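PDB 3DLJ: beta-Ala-His dipeptidase from Homo sapiens, which hydrolyses Xaa-His dipeptides, above all carnosine and anserine, as a secreted zinc metallopeptidase that carries two zinc ions in each subunit. Local coordinates for residues Gln29-Trp34 / Tyr127-Val132; Ala141-Gly146 / Met176-Ser181; Asn153-Phe158 / Ala476-Met481; Gly259-Ser264 / Pro323-His328; Gly332-Asp335 / Thr339-Val342. All blocks are in the same frame, centred on the assembly; numbering follows the deposited sequence.

Contact 1 of 5, residues Gln29-Trp34 / Tyr127-Val132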
# COMPACT_ATOMS: atom_id res chain seq x y z
N GLN A 29 -11.26 0.08 20.54
CA GLN A 29 -12.67 0.27 20.25
C GLN A 29 -12.86 1.36 19.21
O GLN A 29 -13.74 1.25 18.37
CB GLN A 29 -13.47 0.58 21.54
CG GLN A 29 -14.89 1.04 21.29
CD GLN A 29 -15.80 -0.07 20.76
OE1 GLN A 29 -15.62 -1.25 21.06
NE2 GLN A 29 -16.80 0.32 19.98
N THR A 30 -12.05 2.42 19.25
CA THR A 30 -12.11 3.42 18.18
C THR A 30 -11.77 2.76 16.84
O THR A 30 -12.45 2.99 15.84
CB THR A 30 -11.20 4.61 18.42
OG1 THR A 30 -11.57 5.23 19.65
CG2 THR A 30 -11.34 5.62 17.29
N LEU A 31 -10.75 1.90 16.82
CA LEU A 31 -10.43 1.22 15.58
C LEU A 31 -11.60 0.35 15.09
O LEU A 31 -11.91 0.35 13.90
CB LEU A 31 -9.12 0.43 15.71
CG LEU A 31 -8.66 -0.34 14.47
CD1 LEU A 31 -8.51 0.58 13.26
CD2 LEU A 31 -7.35 -1.11 14.76
N LYS A 32 -12.22 -0.39 16.00
CA LYS A 32 -13.42 -1.19 15.70
C LYS A 32 -14.52 -0.32 15.04
O LYS A 32 -15.12 -0.72 14.04
CB LYS A 32 -13.95 -1.84 16.99
CG LYS A 32 -15.17 -2.75 16.80
CD LYS A 32 -15.44 -3.57 18.07
CE LYS A 32 -16.22 -4.86 17.77
NZ LYS A 32 -17.70 -4.64 17.78
N GLU A 33 -14.73 0.88 15.59
CA GLU A 33 -15.69 1.85 15.06
C GLU A 33 -15.28 2.41 13.71
O GLU A 33 -16.13 2.61 12.85
CB GLU A 33 -15.93 2.99 16.03
CG GLU A 33 -16.68 2.59 17.28
CD GLU A 33 -16.57 3.63 18.39
OE1 GLU A 33 -17.01 3.31 19.52
OE2 GLU A 33 -16.03 4.74 18.17
N TRP A 34 -13.99 2.68 13.50
CA TRP A 34 -13.56 3.18 12.19
C TRP A 34 -13.63 2.10 11.09
O TRP A 34 -14.00 2.39 9.98
CB TRP A 34 -12.17 3.85 12.25
CG TRP A 34 -12.17 5.25 12.83
CD1 TRP A 34 -13.03 5.74 13.77
CD2 TRP A 34 -11.21 6.29 12.57
NE1 TRP A 34 -12.69 7.04 14.09
CE2 TRP A 34 -11.58 7.40 13.37
CE3 TRP A 34 -10.09 6.39 11.74
CZ2 TRP A 34 -10.88 8.61 13.35
CZ3 TRP A 34 -9.38 7.60 11.72
CH2 TRP A 34 -9.78 8.69 12.52
N TYR A 127 -15.92 -6.25 8.32
CA TYR A 127 -16.19 -4.93 8.86
C TYR A 127 -16.56 -4.93 10.35
O TYR A 127 -17.00 -3.91 10.90
CB TYR A 127 -17.24 -4.21 8.01
CG TYR A 127 -16.72 -3.88 6.62
CD1 TYR A 127 -17.19 -4.56 5.48
CD2 TYR A 127 -15.72 -2.92 6.46
CE1 TYR A 127 -16.69 -4.27 4.20
CE2 TYR A 127 -15.22 -2.62 5.18
CZ TYR A 127 -15.69 -3.29 4.07
OH TYR A 127 -15.17 -2.97 2.84
N VAL A 128 -16.38 -6.08 10.99
CA VAL A 128 -16.53 -6.18 12.45
C VAL A 128 -15.15 -6.55 13.01
O VAL A 128 -14.75 -7.71 12.88
CB VAL A 128 -17.58 -7.26 12.89
CG1 VAL A 128 -17.63 -7.37 14.42
CG2 VAL A 128 -18.97 -6.96 12.33
N LEU A 129 -14.43 -5.58 13.59
CA LEU A 129 -13.10 -5.86 14.17
C LEU A 129 -13.25 -6.96 15.22
O LEU A 129 -14.01 -6.82 16.17
CB LEU A 129 -12.43 -4.61 14.77
CG LEU A 129 -10.93 -4.65 15.14
CD1 LEU A 129 -10.02 -4.48 13.90
CD2 LEU A 129 -10.57 -3.60 16.21
N THR A 130 -12.55 -8.08 15.02
CA THR A 130 -12.65 -9.25 15.90
C THR A 130 -11.23 -9.57 16.40
O THR A 130 -10.31 -9.75 15.61
CB THR A 130 -13.25 -10.47 15.10
OG1 THR A 130 -14.49 -10.08 14.47
CG2 THR A 130 -13.51 -11.68 16.00
N GLU A 131 -11.04 -9.60 17.72
CA GLU A 131 -9.73 -9.93 18.26
C GLU A 131 -9.63 -11.42 18.47
O GLU A 131 -10.49 -12.01 19.10
CB GLU A 131 -9.46 -9.20 19.59
CG GLU A 131 -8.02 -9.38 20.07
CD GLU A 131 -7.59 -8.36 21.13
OE1 GLU A 131 -8.45 -7.63 21.67
OE2 GLU A 131 -6.38 -8.28 21.41
N VAL A 132 -8.57 -12.02 17.95
CA VAL A 132 -8.32 -13.45 18.12
C VAL A 132 -6.83 -13.59 18.42
O VAL A 132 -6.02 -13.17 17.61
CB VAL A 132 -8.69 -14.29 16.85
CG1 VAL A 132 -8.39 -15.75 17.06
CG2 VAL A 132 -10.19 -14.12 16.45
O HOH W 1 -15.71 -3.00 13.35

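Contact 2 of 5, residues Ala141-Gly146 / Met176-Ser181. With ZN (zinc ion), chain C; ZN (zinc ion), chain D.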
# COMPACT_ATOMS: atom_id res chain seq x y z
N ALA A 141 -7.63 -2.73 9.00
CA ALA A 141 -6.96 -2.80 10.32
C ALA A 141 -5.50 -2.36 10.24
O ALA A 141 -5.05 -1.57 11.06
CB ALA A 141 -7.05 -4.21 10.94
N THR A 142 -4.78 -2.90 9.26
CA THR A 142 -3.39 -2.48 8.98
C THR A 142 -3.34 -1.43 7.82
O THR A 142 -2.52 -0.52 7.84
CB THR A 142 -2.47 -3.69 8.66
OG1 THR A 142 -1.15 -3.44 9.16
CG2 THR A 142 -2.38 -3.96 7.17
N ASP A 143 -4.24 -1.55 6.85
CA ASP A 143 -4.22 -0.74 5.61
C ASP A 143 -5.54 0.07 5.38
O ASP A 143 -6.43 -0.40 4.67
CB ASP A 143 -3.96 -1.69 4.43
CG ASP A 143 -3.70 -0.97 3.11
OD1 ASP A 143 -3.49 0.27 3.09
OD2 ASP A 143 -3.69 -1.68 2.07
N ASN A 144 -5.69 1.28 5.94
CA ASN A 144 -4.68 2.00 6.72
C ASN A 144 -5.23 2.66 8.00
O ASN A 144 -4.68 3.66 8.46
CB ASN A 144 -4.04 3.06 5.81
CG ASN A 144 -2.74 3.61 6.36
OD1 ASN A 144 -2.50 4.82 6.28
ND2 ASN A 144 -1.90 2.73 6.91
N LYS A 145 -6.30 2.12 8.59
CA LYS A 145 -6.99 2.78 9.73
C LYS A 145 -6.21 2.59 11.04
O LYS A 145 -6.10 3.54 11.83
CB LYS A 145 -8.44 2.29 9.85
CG LYS A 145 -9.35 2.81 8.71
CD LYS A 145 -10.64 2.02 8.53
CE LYS A 145 -11.54 2.71 7.51
NZ LYS A 145 -12.82 1.97 7.26
N GLY A 146 -5.65 1.40 11.24
CA GLY A 146 -4.77 1.13 12.39
C GLY A 146 -3.64 2.14 12.57
O GLY A 146 -3.54 2.78 13.61
N MET A 176 -9.04 8.22 -1.25
CA MET A 176 -8.98 7.57 -2.57
C MET A 176 -7.67 6.85 -2.90
O MET A 176 -7.33 6.69 -4.08
CB MET A 176 -9.29 8.58 -3.71
CG MET A 176 -10.69 9.15 -3.70
SD MET A 176 -11.99 7.95 -4.12
CE MET A 176 -11.66 7.73 -5.88
N GLU A 177 -6.92 6.42 -1.89
CA GLU A 177 -5.60 5.82 -2.12
C GLU A 177 -5.67 4.49 -2.86
O GLU A 177 -4.83 4.22 -3.72
CB GLU A 177 -4.86 5.64 -0.80
CG GLU A 177 -3.37 5.32 -0.91
CD GLU A 177 -3.10 3.84 -1.11
OE1 GLU A 177 -2.01 3.52 -1.61
OE2 GLU A 177 -3.98 3.00 -0.79
N GLU A 178 -6.66 3.67 -2.52
CA GLU A 178 -6.90 2.38 -3.16
C GLU A 178 -7.46 2.49 -4.59
O GLU A 178 -7.57 1.49 -5.30
CB GLU A 178 -7.83 1.52 -2.31
CG GLU A 178 -7.38 1.33 -0.87
CD GLU A 178 -6.15 0.45 -0.75
OE1 GLU A 178 -5.74 0.21 0.39
OE2 GLU A 178 -5.61 -0.04 -1.78
N ALA A 179 -7.81 3.70 -4.99
CA ALA A 179 -8.28 3.97 -6.34
C ALA A 179 -7.44 5.07 -7.00
O ALA A 179 -7.99 6.00 -7.60
CB ALA A 179 -9.77 4.35 -6.29
N GLY A 180 -6.12 4.98 -6.88
CA GLY A 180 -5.19 5.86 -7.61
C GLY A 180 -5.05 7.31 -7.13
O GLY A 180 -4.54 8.16 -7.87
N SER A 181 -5.48 7.59 -5.90
CA SER A 181 -5.40 8.95 -5.32
C SER A 181 -5.94 10.06 -6.24
O SER A 181 -5.32 11.11 -6.40
CB SER A 181 -3.98 9.26 -4.85
OG SER A 181 -3.54 8.29 -3.92
ZN ZN C . -3.86 -0.63 0.19
ZN ZN D . -2.66 1.85 2.29
O HOH W 2 -7.10 -1.20 2.23

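Contact 3 of 5, residues Asn153-Phe158 / Ala476-Met481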
# COMPACT_ATOMS: atom_id res chain seq x y z
N ASN A 153 -3.88 8.69 18.04
CA ASN A 153 -3.95 8.33 19.45
C ASN A 153 -2.71 8.82 20.21
O ASN A 153 -2.86 9.35 21.29
CB ASN A 153 -4.17 6.81 19.64
CG ASN A 153 -5.56 6.34 19.15
OD1 ASN A 153 -6.47 7.12 19.03
ND2 ASN A 153 -5.70 5.05 18.88
N ALA A 154 -1.50 8.66 19.65
CA ALA A 154 -0.28 9.28 20.20
C ALA A 154 -0.44 10.78 20.51
O ALA A 154 -0.11 11.24 21.61
CB ALA A 154 0.94 9.03 19.28
N VAL A 155 -0.92 11.54 19.53
CA VAL A 155 -1.19 12.98 19.71
C VAL A 155 -2.19 13.21 20.84
O VAL A 155 -2.00 14.11 21.66
CB VAL A 155 -1.74 13.65 18.41
CG1 VAL A 155 -2.21 15.07 18.72
CG2 VAL A 155 -0.69 13.68 17.33
N SER A 156 -3.23 12.39 20.89
CA SER A 156 -4.29 12.51 21.88
C SER A 156 -3.81 12.21 23.32
O SER A 156 -4.43 12.65 24.27
CB SER A 156 -5.48 11.63 21.50
OG SER A 156 -5.29 10.31 21.99
N ALA A 157 -2.69 11.49 23.46
CA ALA A 157 -2.07 11.27 24.77
C ALA A 157 -1.39 12.53 25.34
O ALA A 157 -1.59 12.84 26.50
CB ALA A 157 -1.09 10.11 24.72
N PHE A 158 -0.59 13.23 24.53
CA PHE A 158 -0.00 14.54 24.90
C PHE A 158 -1.11 15.57 25.18
O PHE A 158 -1.01 16.37 26.10
CB PHE A 158 0.91 15.09 23.78
CG PHE A 158 2.22 14.36 23.62
CD1 PHE A 158 2.30 13.19 22.88
CD2 PHE A 158 3.40 14.88 24.16
CE1 PHE A 158 3.51 12.53 22.71
CE2 PHE A 158 4.60 14.21 23.99
CZ PHE A 158 4.65 13.03 23.25
N ALA A 476 7.33 8.78 20.95
CA ALA A 476 8.78 8.97 21.03
C ALA A 476 9.34 9.79 19.84
O ALA A 476 10.25 10.63 20.01
CB ALA A 476 9.49 7.61 21.12
N PHE A 477 8.77 9.55 18.66
CA PHE A 477 9.21 10.13 17.41
C PHE A 477 8.97 11.64 17.37
O PHE A 477 9.84 12.40 16.92
CB PHE A 477 8.52 9.41 16.24
CG PHE A 477 8.89 9.93 14.88
CD1 PHE A 477 10.16 9.72 14.35
CD2 PHE A 477 7.95 10.61 14.12
CE1 PHE A 477 10.50 10.18 13.07
CE2 PHE A 477 8.29 11.09 12.84
CZ PHE A 477 9.56 10.86 12.32
N PHE A 478 7.80 12.08 17.85
CA PHE A 478 7.51 13.52 17.99
C PHE A 478 8.68 14.21 18.67
O PHE A 478 9.13 15.28 18.23
CB PHE A 478 6.24 13.79 18.82
CG PHE A 478 4.97 13.23 18.23
CD1 PHE A 478 3.85 13.04 19.03
CD2 PHE A 478 4.90 12.86 16.90
CE1 PHE A 478 2.68 12.51 18.52
CE2 PHE A 478 3.73 12.33 16.38
CZ PHE A 478 2.61 12.16 17.19
N LEU A 479 9.15 13.59 19.75
CA LEU A 479 10.19 14.12 20.59
C LEU A 479 11.54 14.14 19.85
O LEU A 479 12.29 15.10 19.95
CB LEU A 479 10.26 13.34 21.91
CG LEU A 479 11.09 13.90 23.07
CD1 LEU A 479 10.55 15.23 23.58
CD2 LEU A 479 11.15 12.87 24.21
N GLU A 480 11.81 13.09 19.08
CA GLU A 480 13.05 13.00 18.32
C GLU A 480 13.16 14.03 17.19
O GLU A 480 14.22 14.60 16.96
CB GLU A 480 13.26 11.58 17.80
CG GLU A 480 13.55 10.56 18.90
CD GLU A 480 14.95 10.70 19.50
OE1 GLU A 480 15.76 11.51 18.98
OE2 GLU A 480 15.23 9.99 20.48
N MET A 481 12.05 14.27 16.49
CA MET A 481 11.99 15.32 15.47
C MET A 481 12.26 16.73 16.03
O MET A 481 12.86 17.56 15.36
CB MET A 481 10.66 15.29 14.72
CG MET A 481 10.49 14.14 13.72
SD MET A 481 11.72 13.98 12.39
CE MET A 481 12.07 15.69 11.90

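Contact 4 of 5, residues Gly259-Ser264 / Pro323-His328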
# COMPACT_ATOMS: atom_id res chain seq x y z
N GLY A 259 0.69 -17.14 -20.70
CA GLY A 259 1.66 -18.20 -20.51
C GLY A 259 3.03 -17.96 -21.11
O GLY A 259 3.95 -18.72 -20.87
N SER A 260 3.17 -16.89 -21.89
CA SER A 260 4.41 -16.54 -22.58
C SER A 260 5.31 -15.56 -21.78
O SER A 260 6.37 -15.18 -22.25
CB SER A 260 4.06 -15.92 -23.94
OG SER A 260 3.70 -14.54 -23.76
N LEU A 261 4.85 -15.16 -20.59
CA LEU A 261 5.42 -14.03 -19.85
C LEU A 261 6.52 -14.37 -18.85
O LEU A 261 7.45 -13.60 -18.67
CB LEU A 261 4.31 -13.25 -19.13
CG LEU A 261 3.32 -12.45 -20.00
CD1 LEU A 261 2.08 -12.09 -19.19
CD2 LEU A 261 3.93 -11.21 -20.68
N VAL A 262 6.40 -15.52 -18.19
CA VAL A 262 7.28 -15.89 -17.07
C VAL A 262 7.49 -17.41 -17.08
O VAL A 262 6.62 -18.17 -17.50
CB VAL A 262 6.70 -15.36 -15.71
CG1 VAL A 262 5.38 -16.05 -15.33
CG2 VAL A 262 7.71 -15.49 -14.57
N ASP A 263 8.65 -17.89 -16.64
CA ASP A 263 8.82 -19.34 -16.61
C ASP A 263 8.61 -19.93 -15.21
O ASP A 263 8.28 -19.19 -14.26
CB ASP A 263 10.11 -19.77 -17.31
CG ASP A 263 11.36 -19.47 -16.50
OD1 ASP A 263 11.27 -19.10 -15.31
OD2 ASP A 263 12.47 -19.61 -17.07
N SER A 264 8.79 -21.24 -15.06
CA SER A 264 8.55 -21.88 -13.75
C SER A 264 9.52 -21.44 -12.64
O SER A 264 9.22 -21.61 -11.46
CB SER A 264 8.48 -23.42 -13.85
OG SER A 264 9.66 -23.98 -14.43
N PRO A 323 13.20 -7.29 -10.69
CA PRO A 323 11.82 -7.15 -11.13
C PRO A 323 11.05 -8.46 -10.93
O PRO A 323 11.65 -9.52 -10.79
CB PRO A 323 11.98 -6.82 -12.63
CG PRO A 323 13.24 -7.43 -13.01
CD PRO A 323 14.14 -7.30 -11.82
N SER A 324 9.73 -8.39 -10.88
CA SER A 324 8.93 -9.58 -10.70
C SER A 324 7.67 -9.44 -11.54
O SER A 324 7.21 -8.31 -11.79
CB SER A 324 8.59 -9.77 -9.21
OG SER A 324 7.63 -8.83 -8.78
N LEU A 325 7.12 -10.56 -11.99
CA LEU A 325 5.91 -10.55 -12.79
C LEU A 325 4.83 -11.42 -12.14
O LEU A 325 5.08 -12.58 -11.81
CB LEU A 325 6.21 -10.98 -14.23
CG LEU A 325 5.06 -10.84 -15.26
CD1 LEU A 325 5.64 -10.77 -16.63
CD2 LEU A 325 4.00 -11.97 -15.17
N SER A 326 3.64 -10.84 -11.94
CA SER A 326 2.50 -11.56 -11.37
C SER A 326 1.26 -11.47 -12.25
O SER A 326 0.88 -10.39 -12.69
CB SER A 326 2.15 -11.00 -9.98
OG SER A 326 3.22 -11.20 -9.10
N ILE A 327 0.63 -12.61 -12.51
CA ILE A 327 -0.62 -12.64 -13.23
C ILE A 327 -1.72 -12.63 -12.19
O ILE A 327 -1.75 -13.47 -11.29
CB ILE A 327 -0.73 -13.88 -14.19
CG1 ILE A 327 0.38 -13.86 -15.24
CG2 ILE A 327 -2.11 -13.93 -14.86
CD1 ILE A 327 0.85 -15.28 -15.62
N HIS A 328 -2.61 -11.65 -12.31
CA HIS A 328 -3.63 -11.36 -11.33
C HIS A 328 -4.95 -12.07 -11.63
O HIS A 328 -5.61 -12.54 -10.72
CB HIS A 328 -3.86 -9.83 -11.22
CG HIS A 328 -2.59 -9.05 -10.98
ND1 HIS A 328 -1.73 -9.34 -9.94
CD2 HIS A 328 -2.03 -8.02 -11.66
CE1 HIS A 328 -0.71 -8.50 -9.98
NE2 HIS A 328 -0.87 -7.70 -11.01

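Contact 5 of 5, residues Gly332-Asp335 / Thr339-Val342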
# COMPACT_ATOMS: atom_id res chain seq x y z
N GLY A 332 -14.07 -11.18 -17.84
CA GLY A 332 -14.97 -11.44 -18.98
C GLY A 332 -15.28 -12.89 -19.27
O GLY A 332 -16.04 -13.19 -20.20
N ALA A 333 -14.67 -13.79 -18.50
CA ALA A 333 -14.88 -15.24 -18.60
C ALA A 333 -15.74 -15.79 -17.46
O ALA A 333 -16.33 -15.03 -16.69
CB ALA A 333 -13.49 -16.00 -18.65
N PHE A 334 -15.84 -17.11 -17.35
CA PHE A 334 -16.63 -17.73 -16.30
C PHE A 334 -15.82 -17.89 -15.01
O PHE A 334 -14.95 -18.75 -14.95
CB PHE A 334 -17.19 -19.09 -16.74
CG PHE A 334 -17.95 -19.78 -15.65
CD1 PHE A 334 -19.07 -19.18 -15.08
CD2 PHE A 334 -17.55 -21.03 -15.18
CE1 PHE A 334 -19.77 -19.80 -14.07
CE2 PHE A 334 -18.24 -21.63 -14.16
CZ PHE A 334 -19.34 -21.04 -13.61
N ASP A 335 -16.14 -17.08 -14.00
CA ASP A 335 -15.31 -16.92 -12.81
C ASP A 335 -16.07 -17.20 -11.52
O ASP A 335 -15.52 -17.09 -10.43
CB ASP A 335 -14.65 -15.53 -12.78
CG ASP A 335 -15.66 -14.38 -13.06
OD1 ASP A 335 -15.33 -13.46 -13.83
OD2 ASP A 335 -16.78 -14.39 -12.51
N THR A 339 -19.95 -25.00 -13.18
CA THR A 339 -19.54 -25.63 -14.42
C THR A 339 -20.26 -25.04 -15.65
O THR A 339 -20.95 -25.77 -16.38
CB THR A 339 -19.90 -27.15 -14.37
OG1 THR A 339 -21.25 -27.31 -13.91
CG2 THR A 339 -18.99 -27.88 -13.45
N LYS A 340 -20.09 -23.74 -15.90
CA LYS A 340 -20.74 -23.12 -17.06
C LYS A 340 -20.02 -23.53 -18.32
O LYS A 340 -18.79 -23.49 -18.36
CB LYS A 340 -20.75 -21.60 -16.92
CG LYS A 340 -21.50 -20.83 -18.00
CD LYS A 340 -21.73 -19.38 -17.58
CE LYS A 340 -22.49 -18.59 -18.65
NZ LYS A 340 -22.48 -17.15 -18.28
N THR A 341 -20.79 -23.93 -19.34
CA THR A 341 -20.27 -24.30 -20.65
C THR A 341 -20.37 -23.13 -21.68
O THR A 341 -21.33 -23.01 -22.48
CB THR A 341 -20.95 -25.59 -21.19
OG1 THR A 341 -22.35 -25.56 -20.91
CG2 THR A 341 -20.37 -26.82 -20.53
N VAL A 342 -19.34 -22.29 -21.63
CA VAL A 342 -19.33 -21.01 -22.33
C VAL A 342 -17.96 -20.77 -22.98
O VAL A 342 -16.93 -21.07 -22.38
CB VAL A 342 -19.73 -19.82 -21.35
CG1 VAL A 342 -18.64 -19.56 -20.30
CG2 VAL A 342 -20.08 -18.54 -22.13

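Contact 1 of 5, residues Gln29-Trp34 / Tyr127-Val132
K32 of helix 24-35 and L129, just ahead of strand 130-132, bring their backbones within 4.9 Å CA to CA, so the helix lies almost directly against the chain that leads into the strand. This is a helix-to-sheet junction of an M20 metallopeptidase: the strand pairs with 135-137, the central strand of a small antiparallel three-stranded sheet completed by 461-463. L129 points at the helix and meets backbone as much as side chain. Its CD2 rests 3.6 Å from K32 N and 4.2 Å from L31 CG, where the two leucines cross at about a right angle. Its CB lies 3.9 Å from K32 CB. With CG anti to the backbone N (chi1 -177°), the lysine chain slants across L129 and bends at its last torsion, CE coming 3.4 Å from L129 O, so that aliphatic carbons make the touch; NZ only passes near V128 CG1. L31 also packs on K145 and L149 of helix 141-160, and L129 on L136 of the neighbouring strand. Within the helix, the amide of Q29 meets E33 OE1 in a nearly straight bond (173°), one turn apart on the exposed side. One water lies between the two backbones: its link to K32 O is short and therefore doubtful, but it donates to Y127 O and accepts from L129 N, 2.9 Å away.

Contact 2 of 5, residues Ala141-Gly146 / Met176-Ser181
Metal coordination, with hardly any direct packing, joins D143 and E178: the first lies near the beginning of helix 141-160, the second in the loop between strand 168-174 and helix 184-191. Their CA atoms are 9.7 Å apart, and the carboxylates, coming from opposite directions with planes 63° apart, converge on the zinc ion of chain C. D143 OD2 binds it at 2.2 Å and E178 OE1 at 2.1 Å, while E178 OE2 stands farther off at 2.7 Å. The shared zinc probably offsets the repulsion of the two carboxylates, whose D143 OD2 and E178 OE1 lie 3.3 Å apart. D143 OD1 turns to the zinc ion of chain D, 2.0 Å away, so one aspartate bridges both metals; CG anti to the backbone N (chi1 -171°) and the cis peptide bond before N144 belong to this geometry. H456 completes the protein ligands of the first zinc, H110 and D206 those of the second. A water donating to D143 O and to E178 OE1 adds a second link, and Q114 holds E178 OE2. E177 holds OE2 near both metals, 3.5 Å from the zinc ion of chain D, consistent with its probable role as proton acceptor. The bridging aspartate with a Glu-Glu pair beside it is the hallmark of the dinuclear zinc site of M20 peptidases.

Contact 3 of 5, residues Asn153-Phe158 / Ala476-Met481
F478 pushes its ring from helix 464-482 into helix 141-160, where A154, V155 and F158 receive it. The far end of the ring makes the closest approach: CZ lies 3.6 Å from V155 CG2, and CE1 is 4.0 Å from A154 CB. Nearer its root, CD1 meets F158 CE1 at 3.7 Å. The two phenylalanine rings meet obliquely, centroids 5.8 Å apart and planes at 51°; F158 CE1 comes up at the edge of the F478 ring. V155 N also faces that edge in plane, so the ring reaches right to the helix backbone. Two torsions arrange this: F478 has CG anti to its carbonyl carbon (chi1 -62°), and V155 keeps CG2 in the corresponding place, turned toward the incoming ring. An alanine in place of F478 is likely to leave V155 and F158 without their aromatic neighbour and to open a gap between the helices. Around this first shell, W151 meets F478 edge-to-face and L165 packs on it as well, while L66 lies on V155. F158 is shared with A475 and with V16 of helix 13-22. The helix segments are 11.1 Å apart at closest approach and cross at -76°, nearly perpendicular, a spacing wide enough for a large aromatic side chain. This is a buried crossing of the C-terminal helix over helix 141-160, the helix that carries a zinc ligand near its beginning, in the zinc-binding portion of the M20 fold.

Contact 4 of 5, residues Gly259-Ser264 / Pro323-His328
L325 carries the contact with L261 and V262, which lie in the loop after helix 250-258; V262 and L325 approach to 7.0 Å at their CA atoms. Along 323-328, P323 leads into strand 324-331 and packs on Y274, V356 and M359. S324 exchanges backbone hydrogen bonds with R354 of strand 346-355, while its CB points away from the loop. L325 then turns to the loop, CG anti to its N (chi1 -172°), and brings both methyls near L261 CB. CD1 lies 3.8 Å from that CB and 3.9 Å from L261 O, and CD2 also faces V262 CG1 at 4.3 Å. I268 and I353 add to the apolar surroundings of this leucine. S326 points away again and pairs with S352. I327, back on the loop side, gives up some surface without a close touch and rests on F351, which L261 also contacts. At H328 the ring lies with one face over S326 O, 3.6 Å below it, and NE2 is hydrogen-bonded to S352 OG. With L325 and I327 directed at the loop and the serines pointing away, the loop packs on one face of the antiparallel pair 324-331 and 346-355, consistent with the smaller dimerisation (lid) domain of M20 peptidases.

Contact 5 of 5, residues Gly332-Asp335 / Thr339-Val342
F334 and K340 meet ring to aliphatic chain, across the turn of a surface loop between strands 324-331 and 342-343. F334 has CG anti to its backbone N (chi1 177°), which swings the ring out toward 339-342. K340 answers with CB set over the centre of one face: a CH-pi contact, CB 3.3 Å from the ring centroid and only 6° off the normal. Its remaining torsions are all near 180°, so the chain is extended; CD is still 3.7 Å from F334 CD1, while the amino end leads away from the phenylalanine. The peptide side of K340 joins in, its N 3.3 Å from F334 CE2. V342, whose CG1 sits between its backbone N and carbonyl carbon (chi1 69°), brings that methyl to 3.9 Å from F334 CB, beside the root of the ring. Replacing F334 by a serine would probably strip K340 CB of the face it lies on and leave the lysine chain free to swing. Beyond the pair, A333 touches P344 and V342 touches D237. Apart from the backbone N of K340, the touching atoms are carbons, so the two segments meet chiefly through nonpolar and CH-pi contacts, which leaves the lysine amino group directed away from the ring.

Contacts 1 and 2 adjoin, with centres 16 Å apart: W34 O accepts a probable hydrogen bond from K145 NZ (3.0 Å), and L31 CD1 packs on G146 N at 3.6 Å. L31 is thereby about 10 Å from the zinc ligand D143, side chain to side chain. Contact 3 shares helix 141-160 with contact 2, farther along it, their centres about 22 Å apart without touching. Contacts 4 and 5 lie across the chain's centre from contact 3, 24 Å apart between centres and joined through strand 324-331 and its loop. Contact 4 is about 27 Å and contact 5 about 32 Å from contact 2, centre to centre, well away from the zinc site.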